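PDB 1YLL: HutD family protein from Pseudomonas aeruginosa, which is of unknown function but belongs to the HutD family of cupin-like beta-barrel proteins and may be linked to histidine utilisation. Local coordinates for residues 72-78 and 97-103. Sequence-based numbering, arbitrary orientation.
Sequences GMRLRVD and SEVHCTL
Arg76 and His100 form a hydrogen-bonded pair between two antiparallel strands, 73-77 and 99-103, whose axes run at 160°, in a cupin-type beta-barrel. Reciprocal N-H to O bonds hold this pair (Arg76 N to His100 O, 2.8 Å), and others hold Arg74 to Thr102. Side chains alternate between two faces of the sheet, with Arg74, Arg76, His100 and Thr102 on one. From the strand outward, Arg76 CB lies 3.9 Å from His100 O. The chain is extended to CD, then bends at chi3 (71°), which brings the guanidinium over His100 on the neighbouring strand. NH2 comes to 3.7 Å from His100 CB, which sits over one guanidinium face toward its rim. CZ lies near the same CB, and NH1 toward ND1. The guanidinium and imidazole planes are only 9° apart, but NH2 approaches the ring obliquely, evidence against a centred stack. NH2 also donates to a water O at 2.7 Å; in one of two Glu98 conformers this water reaches OE2, a doubtful bridge. Beside this pair, Thr102 lies alongside Arg74, its CB over a guanidinium face, while Arg74 NE is turned to a salt bridge with Glu81.

The other face is apolar and mostly buried: Leu75 and Val99 pack on Phe55 and Phe93, and Met73 on Ile65 and Val67. Leu75 CD2 meets Cys101 CB at 3.6 Å, and CB of selenomethionine Met73 lies 3.9 Å from Cys101 SG. Asp78 grips the opposing segment with both carboxylate oxygens, each met from above the carboxylate plane: OD1 accepts Glu98 N at 3.0 Å, and OD2 accepts the hydroxyl OG of Ser97 at 2.6 Å.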
loop_
_atom_site.group_PDB
_atom_site.type_symbol
_atom_site.label_atom_id
_atom_site.label_comp_id
_atom_site.label_asym_id
_atom_site.label_seq_id
_atom_site.Cartn_x
_atom_site.Cartn_y
_atom_site.Cartn_z
ATOM N N GLY D 72 -5.964 26.656 -24.832
ATOM C CA GLY D 72 -4.785 27.307 -24.312
ATOM C C GLY D 72 -4.945 28.811 -24.245
ATOM O O GLY D 72 -6.011 29.363 -24.557
HETATM N N MSE D 73 -3.860 29.478 -23.866
HETATM C CA MSE D 73 -3.872 30.922 -23.685
HETATM C C MSE D 73 -2.486 31.510 -23.913
HETATM O O MSE D 73 -1.490 30.812 -24.006
HETATM C CB MSE D 73 -4.303 31.260 -22.243
HETATM C CG MSE D 73 -3.352 30.723 -21.210
HETATM SE SE MSE D 73 -3.855 31.153 -19.349
HETATM C CE MSE D 73 -2.418 30.209 -18.470
ATOM N N ARG D 74 -2.448 32.821 -24.036
ATOM C CA ARG D 74 -1.192 33.526 -24.196
ATOM C C ARG D 74 -1.263 34.637 -23.161
ATOM O O ARG D 74 -2.239 35.387 -23.139
ATOM C CB ARG D 74 -1.071 34.149 -25.604
ATOM C CG ARG D 74 0.145 35.082 -25.721
ATOM C CD ARG D 74 0.245 35.768 -27.092
ATOM N NE ARG D 74 -0.665 36.912 -27.261
ATOM C CZ ARG D 74 -1.652 36.966 -28.163
ATOM N NH1 ARG D 74 -1.871 35.941 -28.978
ATOM N NH2 ARG D 74 -2.417 38.048 -28.255
ATOM N N LEU D 75 -0.259 34.736 -22.295
ATOM C CA LEU D 75 -0.248 35.790 -21.290
ATOM C C LEU D 75 0.691 36.917 -21.689
ATOM O O LEU D 75 1.851 36.665 -22.043
ATOM C CB LEU D 75 0.205 35.235 -19.914
ATOM C CG LEU D 75 -0.791 34.264 -19.270
ATOM C CD1 LEU D 75 -0.217 33.747 -17.954
ATOM C CD2 LEU D 75 -2.144 34.967 -19.048
ATOM N N ARG D 76 0.198 38.152 -21.646
ATOM C CA ARG D 76 1.066 39.295 -21.920
ATOM C C ARG D 76 1.403 39.813 -20.514
ATOM O O ARG D 76 0.521 40.254 -19.786
ATOM C CB ARG D 76 0.332 40.371 -22.717
ATOM C CG ARG D 76 1.262 41.436 -23.256
ATOM C CD ARG D 76 0.458 42.455 -24.043
ATOM N NE ARG D 76 -0.351 43.260 -23.147
ATOM C CZ ARG D 76 -1.600 43.643 -23.389
ATOM N NH1 ARG D 76 -2.205 43.291 -24.519
ATOM N NH2 ARG D 76 -2.246 44.369 -22.484
ATOM N N VAL D 77 2.672 39.725 -20.132
ATOM C CA VAL D 77 3.119 40.111 -18.794
ATOM C C VAL D 77 4.030 41.345 -18.897
ATOM O O VAL D 77 5.116 41.260 -19.453
ATOM C CB VAL D 77 3.915 38.960 -18.159
ATOM C CG1 VAL D 77 4.224 39.281 -16.688
ATOM C CG2 VAL D 77 3.110 37.644 -18.286
ATOM N N ASP D 78 3.574 42.454 -18.348
ATOM C CA ASP D 78 4.328 43.700 -18.416
ATOM C C ASP D 78 4.740 43.959 -19.862
ATOM O O ASP D 78 5.891 44.336 -20.167
ATOM C CB ASP D 78 5.542 43.630 -17.504
ATOM C CG ASP D 78 5.154 43.535 -16.038
ATOM O OD1 ASP D 78 4.194 44.200 -15.621
ATOM O OD2 ASP D 78 5.823 42.795 -15.294
ATOM N N SER D 97 2.875 42.062 -11.509
ATOM C CA SER D 97 2.903 42.396 -12.926
ATOM C C SER D 97 1.525 42.700 -13.498
ATOM O O SER D 97 0.493 42.282 -12.961
ATOM C CB SER D 97 3.509 41.251 -13.756
ATOM O OG SER D 97 4.914 41.127 -13.589
ATOM N N GLU D 98 1.504 43.467 -14.581
ATOM C CA GLU D 98 0.244 43.759 -15.251
ATOM C C GLU D 98 0.176 42.579 -16.208
ATOM O O GLU D 98 1.140 42.277 -16.910
ATOM C CB GLU D 98 0.297 45.065 -16.050
ATOM C CG GLU D 98 -1.077 45.525 -16.554
ATOM C CD GLU D 98 -1.000 46.622 -17.610
ATOM O OE1 GLU D 98 -0.102 47.484 -17.511
ATOM O OE2 GLU D 98 -1.850 46.630 -18.532
ATOM N N VAL D 99 -0.965 41.916 -16.218
ATOM C CA VAL D 99 -1.161 40.732 -17.039
ATOM C C VAL D 99 -2.462 40.686 -17.799
ATOM O O VAL D 99 -3.520 40.904 -17.237
ATOM C CB VAL D 99 -1.088 39.466 -16.141
ATOM C CG1 VAL D 99 -1.283 38.207 -16.979
ATOM C CG2 VAL D 99 0.275 39.419 -15.426
ATOM N N HIS D 100 -2.358 40.391 -19.085
ATOM C CA HIS D 100 -3.543 40.246 -19.906
ATOM C C HIS D 100 -3.543 38.823 -20.458
ATOM O O HIS D 100 -2.518 38.331 -20.927
ATOM C CB HIS D 100 -3.541 41.241 -21.076
ATOM C CG HIS D 100 -4.726 41.089 -21.979
ATOM N ND1 HIS D 100 -4.717 40.283 -23.098
ATOM C CD2 HIS D 100 -5.983 41.592 -21.888
ATOM C CE1 HIS D 100 -5.913 40.300 -23.660
ATOM N NE2 HIS D 100 -6.700 41.087 -22.948
ATOM N N CYS D 101 -4.698 38.160 -20.380
ATOM C CA CYS D 101 -4.811 36.808 -20.876
ATOM C C CYS D 101 -5.596 36.800 -22.180
ATOM O O CYS D 101 -6.709 37.313 -22.235
ATOM C CB CYS D 101 -5.557 35.957 -19.857
ATOM S SG CYS D 101 -6.013 34.310 -20.464
ATOM N N THR D 102 -5.004 36.234 -23.224
ATOM C CA THR D 102 -5.699 36.091 -24.498
ATOM C C THR D 102 -5.985 34.591 -24.663
ATOM O O THR D 102 -5.061 33.773 -24.660
ATOM C CB THR D 102 -4.804 36.544 -25.670
ATOM O OG1 THR D 102 -4.586 37.959 -25.566
ATOM C CG2 THR D 102 -5.444 36.229 -26.992
ATOM N N LEU D 103 -7.265 34.240 -24.782
ATOM C CA LEU D 103 -7.650 32.847 -24.995
ATOM C C LEU D 103 -7.362 32.549 -26.472
ATOM O O LEU D 103 -7.747 33.336 -27.356
ATOM C CB LEU D 103 -9.133 32.653 -24.715
ATOM C CG LEU D 103 -9.569 32.905 -23.268
ATOM C CD1 LEU D 103 -11.091 32.659 -23.129
ATOM C CD2 LEU D 103 -8.772 32.002 -22.312
HETATM O O HOH W 1 -2.169 38.130 -24.283
HETATM O O HOH W 2 -1.613 44.539 -19.911
#